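Local coordinates for extracellular solute-binding protein family 5 (Brucella melitensis, PDB 4ONY) that probably serves as the periplasmic substrate-binding component of an ABC transporter, capturing peptides or related solutes for uptake, at residues F436-L450 with V463-L477. Numbering follows the deposited sequence.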
# COMPACT_ATOMS: atom_id res chain seq x y z
N PHE A 436 26.40 -6.26 -17.83
CA PHE A 436 25.49 -6.89 -16.93
C PHE A 436 24.16 -7.16 -17.59
O PHE A 436 23.91 -6.71 -18.72
CB PHE A 436 25.31 -6.09 -15.64
CG PHE A 436 24.66 -4.74 -15.81
CD1 PHE A 436 23.28 -4.59 -15.63
CD2 PHE A 436 25.43 -3.60 -15.99
CE1 PHE A 436 22.69 -3.35 -15.71
CE2 PHE A 436 24.85 -2.34 -16.04
CZ PHE A 436 23.47 -2.23 -15.91
N GLU A 437 23.33 -7.93 -16.90
CA GLU A 437 22.02 -8.32 -17.41
C GLU A 437 20.87 -7.65 -16.64
O GLU A 437 20.86 -7.64 -15.39
CB GLU A 437 21.85 -9.84 -17.29
CG GLU A 437 20.50 -10.40 -17.72
CD GLU A 437 20.39 -11.85 -17.38
OE1 GLU A 437 19.99 -12.20 -16.27
OE2 GLU A 437 20.67 -12.68 -18.25
N ILE A 438 19.88 -7.15 -17.35
CA ILE A 438 18.61 -6.76 -16.72
C ILE A 438 17.56 -7.84 -17.01
O ILE A 438 17.20 -8.07 -18.19
CB ILE A 438 18.10 -5.40 -17.22
CG1 ILE A 438 19.16 -4.31 -16.98
CG2 ILE A 438 16.82 -5.04 -16.50
CD1 ILE A 438 18.78 -2.95 -17.55
N MET A 439 17.10 -8.53 -15.96
CA MET A 439 16.06 -9.54 -16.10
C MET A 439 14.71 -8.83 -16.03
O MET A 439 14.37 -8.15 -15.00
CB MET A 439 16.17 -10.61 -15.02
CG MET A 439 15.16 -11.76 -15.18
SD MET A 439 15.35 -13.16 -14.01
CE MET A 439 14.97 -12.32 -12.41
N THR A 440 13.92 -8.98 -17.09
CA THR A 440 12.61 -8.31 -17.19
C THR A 440 11.46 -9.30 -17.27
O THR A 440 11.64 -10.43 -17.74
CB THR A 440 12.55 -7.47 -18.44
OG1 THR A 440 12.95 -8.25 -19.56
CG2 THR A 440 13.46 -6.31 -18.31
N ARG A 441 10.28 -8.90 -16.81
CA ARG A 441 9.14 -9.87 -16.83
C ARG A 441 8.08 -9.63 -17.87
O ARG A 441 7.16 -10.44 -17.96
CB ARG A 441 8.37 -10.01 -15.52
CG ARG A 441 8.69 -9.11 -14.38
CD ARG A 441 7.46 -9.03 -13.48
NE ARG A 441 7.81 -8.96 -12.05
CZ ARG A 441 7.57 -9.91 -11.13
NH1 ARG A 441 6.96 -11.08 -11.43
NH2 ARG A 441 7.93 -9.69 -9.87
N SER A 442 8.15 -8.52 -18.60
CA SER A 442 7.03 -8.08 -19.46
C SER A 442 7.48 -7.08 -20.50
O SER A 442 8.56 -6.49 -20.38
CB SER A 442 5.92 -7.41 -18.67
OG SER A 442 6.33 -6.10 -18.26
N PRO A 443 6.64 -6.88 -21.54
CA PRO A 443 7.01 -5.91 -22.57
C PRO A 443 7.12 -4.49 -22.04
O PRO A 443 8.01 -3.78 -22.46
CB PRO A 443 5.91 -6.07 -23.60
CG PRO A 443 5.51 -7.52 -23.47
CD PRO A 443 5.51 -7.72 -21.98
N ASP A 444 6.30 -4.11 -21.07
CA ASP A 444 6.49 -2.81 -20.42
C ASP A 444 7.87 -2.68 -19.73
O ASP A 444 8.52 -1.63 -19.83
CB ASP A 444 5.41 -2.52 -19.39
CG ASP A 444 4.10 -2.04 -20.00
OD1 ASP A 444 3.98 -1.83 -21.23
OD2 ASP A 444 3.17 -1.84 -19.22
N GLU A 445 8.32 -3.74 -19.06
CA GLU A 445 9.65 -3.70 -18.45
C GLU A 445 10.77 -3.64 -19.51
O GLU A 445 11.74 -2.88 -19.40
CB GLU A 445 9.83 -4.89 -17.50
CG GLU A 445 8.95 -4.81 -16.27
CD GLU A 445 9.39 -5.71 -15.15
OE1 GLU A 445 8.79 -5.62 -14.08
OE2 GLU A 445 10.33 -6.52 -15.31
N GLU A 446 10.62 -4.40 -20.56
CA GLU A 446 11.55 -4.32 -21.65
C GLU A 446 11.70 -2.96 -22.25
O GLU A 446 12.83 -2.54 -22.55
CB GLU A 446 11.11 -5.19 -22.82
CG GLU A 446 11.80 -6.50 -22.86
CD GLU A 446 11.52 -7.15 -24.19
OE1 GLU A 446 12.39 -7.02 -25.10
OE2 GLU A 446 10.39 -7.71 -24.29
N LYS A 447 10.57 -2.28 -22.43
CA LYS A 447 10.60 -0.98 -23.05
C LYS A 447 11.44 0.01 -22.22
O LYS A 447 12.26 0.73 -22.78
CB LYS A 447 9.20 -0.44 -23.23
CG LYS A 447 9.18 0.88 -23.96
CD LYS A 447 7.81 1.55 -23.82
CE LYS A 447 6.71 0.80 -24.56
NZ LYS A 447 5.38 1.37 -24.20
N ILE A 448 11.25 0.02 -20.91
CA ILE A 448 12.02 0.94 -20.06
C ILE A 448 13.48 0.49 -19.90
O ILE A 448 14.39 1.31 -19.85
CB ILE A 448 11.32 1.20 -18.71
CG1 ILE A 448 11.88 2.44 -18.04
CG2 ILE A 448 11.41 0.07 -17.73
CD1 ILE A 448 11.63 3.69 -18.85
N ALA A 449 13.72 -0.80 -19.90
CA ALA A 449 15.08 -1.32 -19.82
C ALA A 449 15.87 -0.96 -21.10
O ALA A 449 17.05 -0.62 -21.03
CB ALA A 449 15.06 -2.81 -19.63
N LEU A 450 15.19 -1.05 -22.24
CA LEU A 450 15.76 -0.65 -23.51
C LEU A 450 16.18 0.79 -23.48
O LEU A 450 17.22 1.12 -24.00
CB LEU A 450 14.78 -0.87 -24.68
CG LEU A 450 14.69 -2.33 -25.15
CD1 LEU A 450 13.43 -2.57 -26.00
CD2 LEU A 450 15.94 -2.72 -25.97
N VAL A 463 24.81 -3.93 -21.87
CA VAL A 463 23.72 -4.43 -21.07
C VAL A 463 22.88 -5.40 -21.83
O VAL A 463 22.47 -5.09 -22.91
CB VAL A 463 22.82 -3.24 -20.66
CG1 VAL A 463 21.63 -3.71 -19.85
CG2 VAL A 463 23.62 -2.23 -19.88
N GLU A 464 22.63 -6.58 -21.27
CA GLU A 464 21.77 -7.59 -21.90
C GLU A 464 20.38 -7.54 -21.27
O GLU A 464 20.26 -7.47 -20.05
CB GLU A 464 22.38 -8.98 -21.69
CG GLU A 464 23.82 -9.11 -22.23
CD GLU A 464 24.58 -10.27 -21.63
OE1 GLU A 464 24.12 -10.98 -20.69
OE2 GLU A 464 25.71 -10.46 -22.08
N ILE A 465 19.34 -7.48 -22.08
CA ILE A 465 17.99 -7.51 -21.54
C ILE A 465 17.45 -8.89 -21.78
O ILE A 465 17.36 -9.34 -22.91
CB ILE A 465 17.11 -6.42 -22.17
CG1 ILE A 465 17.68 -5.04 -21.78
CG2 ILE A 465 15.69 -6.54 -21.64
CD1 ILE A 465 17.16 -3.92 -22.61
N HIS A 466 17.07 -9.58 -20.72
CA HIS A 466 16.63 -10.95 -20.85
C HIS A 466 15.24 -11.10 -20.24
O HIS A 466 15.08 -10.96 -19.02
CB HIS A 466 17.65 -11.79 -20.09
CG HIS A 466 17.43 -13.26 -20.22
ND1 HIS A 466 17.19 -14.08 -19.13
CD2 HIS A 466 17.36 -14.05 -21.31
CE1 HIS A 466 16.97 -15.31 -19.55
NE2 HIS A 466 17.08 -15.32 -20.87
N THR A 467 14.22 -11.33 -21.07
CA THR A 467 12.86 -11.52 -20.56
C THR A 467 12.63 -12.98 -20.19
O THR A 467 12.95 -13.88 -20.95
CB THR A 467 11.76 -11.05 -21.52
OG1 THR A 467 11.70 -9.64 -21.48
CG2 THR A 467 10.33 -11.52 -21.04
N VAL A 468 12.08 -13.19 -18.99
CA VAL A 468 11.87 -14.51 -18.42
C VAL A 468 10.37 -14.56 -18.02
O VAL A 468 9.82 -13.57 -17.54
CB VAL A 468 12.83 -14.71 -17.22
CG1 VAL A 468 12.66 -16.07 -16.54
CG2 VAL A 468 14.27 -14.60 -17.67
N ASP A 469 9.72 -15.69 -18.26
CA ASP A 469 8.32 -15.81 -17.91
C ASP A 469 8.16 -15.81 -16.39
O ASP A 469 9.12 -16.05 -15.65
CB ASP A 469 7.73 -17.10 -18.48
CG ASP A 469 7.57 -17.05 -20.00
OD1 ASP A 469 7.15 -15.98 -20.51
OD2 ASP A 469 7.85 -18.07 -20.66
N ASP A 470 6.93 -15.58 -15.95
CA ASP A 470 6.68 -15.33 -14.54
C ASP A 470 7.21 -16.40 -13.56
O ASP A 470 7.85 -16.07 -12.57
CB ASP A 470 5.20 -15.09 -14.27
CG ASP A 470 4.95 -14.68 -12.82
OD1 ASP A 470 5.51 -13.64 -12.37
OD2 ASP A 470 4.27 -15.45 -12.09
N ALA A 471 6.92 -17.67 -13.79
CA ALA A 471 7.36 -18.70 -12.86
C ALA A 471 8.90 -18.80 -12.79
O ALA A 471 9.46 -18.95 -11.73
CB ALA A 471 6.74 -20.03 -13.22
N GLN A 472 9.58 -18.75 -13.93
CA GLN A 472 11.03 -18.82 -13.95
C GLN A 472 11.61 -17.55 -13.32
O GLN A 472 12.63 -17.60 -12.66
CB GLN A 472 11.58 -18.99 -15.38
CG GLN A 472 11.29 -20.36 -16.02
CD GLN A 472 9.98 -20.40 -16.79
OE1 GLN A 472 9.01 -19.67 -16.52
NE2 GLN A 472 9.94 -21.28 -17.78
N TYR A 473 10.96 -16.41 -13.56
CA TYR A 473 11.38 -15.13 -12.95
C TYR A 473 11.36 -15.26 -11.39
O TYR A 473 12.34 -14.93 -10.69
CB TYR A 473 10.47 -14.01 -13.46
CG TYR A 473 10.83 -12.64 -12.99
CD1 TYR A 473 10.43 -12.18 -11.73
CD2 TYR A 473 11.51 -11.77 -13.82
CE1 TYR A 473 10.74 -10.92 -11.30
CE2 TYR A 473 11.82 -10.50 -13.38
CZ TYR A 473 11.46 -10.09 -12.12
OH TYR A 473 11.73 -8.81 -11.70
N GLN A 474 10.25 -15.74 -10.85
CA GLN A 474 10.13 -15.94 -9.38
C GLN A 474 11.13 -16.95 -8.83
O GLN A 474 11.62 -16.80 -7.73
CB GLN A 474 8.73 -16.40 -9.00
CG GLN A 474 7.66 -15.39 -9.25
CD GLN A 474 7.77 -14.14 -8.37
OE1 GLN A 474 7.39 -13.05 -8.82
NE2 GLN A 474 8.25 -14.30 -7.13
N GLN A 475 11.42 -18.00 -9.60
CA GLN A 475 12.49 -18.96 -9.20
C GLN A 475 13.84 -18.22 -9.02
O GLN A 475 14.57 -18.46 -8.05
CB GLN A 475 12.65 -20.12 -10.23
CG GLN A 475 11.55 -21.17 -10.20
CD GLN A 475 11.71 -22.22 -11.32
OE1 GLN A 475 12.45 -22.05 -12.27
NE2 GLN A 475 10.96 -23.28 -11.22
N ARG A 476 14.15 -17.31 -9.93
CA ARG A 476 15.40 -16.51 -9.84
C ARG A 476 15.37 -15.44 -8.73
O ARG A 476 16.41 -15.15 -8.10
CB ARG A 476 15.73 -15.95 -11.23
CG ARG A 476 16.20 -17.08 -12.17
CD ARG A 476 16.56 -16.65 -13.58
NE ARG A 476 17.68 -15.71 -13.55
CZ ARG A 476 18.23 -15.14 -14.64
NH1 ARG A 476 17.70 -15.37 -15.84
NH2 ARG A 476 19.25 -14.27 -14.52
N LEU A 477 14.21 -14.84 -8.49
CA LEU A 477 14.06 -13.91 -7.38
C LEU A 477 14.38 -14.60 -6.05
O LEU A 477 15.06 -14.07 -5.18
CB LEU A 477 12.62 -13.39 -7.30
CG LEU A 477 12.24 -12.19 -8.17
CD1 LEU A 477 10.88 -11.60 -7.77
CD2 LEU A 477 13.31 -11.14 -8.11
O HOH W 1 19.69 -15.15 -17.69
O HOH W 2 21.85 -12.40 -20.48
O HOH W 3 12.35 -7.07 -13.61
O HOH W 4 10.60 -7.73 -9.35
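Parallel strands 436-440 and 463-467 pair in register, from Phe436 beside Val463 to Thr440 beside Thr467, within a beta-alpha-beta unit whose connecting helix begins at Pro443. Backbone hydrogen bonds join the strands from Glu464 N to Phe436 O at one end to Val468 N to Thr440 O, 3.1 Å, at the other. On the face carrying Ile438 and Ile465, the connecting helix covers the pair: Ile465 CD1 lies against Ala449 CB (3.8 Å) and Leu450 CD2, while Thr440 OG1 and Thr467 OG1 share a 2.7 Å hydrogen bond at the strand ends.

The other face receives helix 470-477. Tyr473 is sandwiched there, Met439 CE resting over one side of its ring and Arg441 CG over the opposite side (3.8 Å from the centroid), in two CH-pi contacts. Farther along the same arginine, the guanidinium lies with Tyr473 CE1 over its centre, and NH1 reaches Asp470 OD1 in a salt bridge (3.1 Å) and Gln474 OE1 in a longer hydrogen bond. A water takes the Tyr473 OH proton and donates to Met439 O and Glu445 OE2, linking the hydroxyl to the strand at Met439 and the helix at Glu445.

The pair belongs to a six-stranded mixed sheet, in which 462-467 is an outermost strand and 484-489, whose Ile485 also touches Tyr473, lies on the other side of 435-440. Met439, extended to SD with CG opposite the backbone N (chi1 -176°), places its sulfur over the Arg476 guanidinium, 3.5 Å from NE. Glu437 OE1 accepts from Arg476 NH2 on its syn lone pair, a 2.8 Å salt bridge tilted 19° from the guanidinium plane, the carboxylate and guanidinium planes 55° apart; a water bridges Glu437 OE2 to Arg476 NH1.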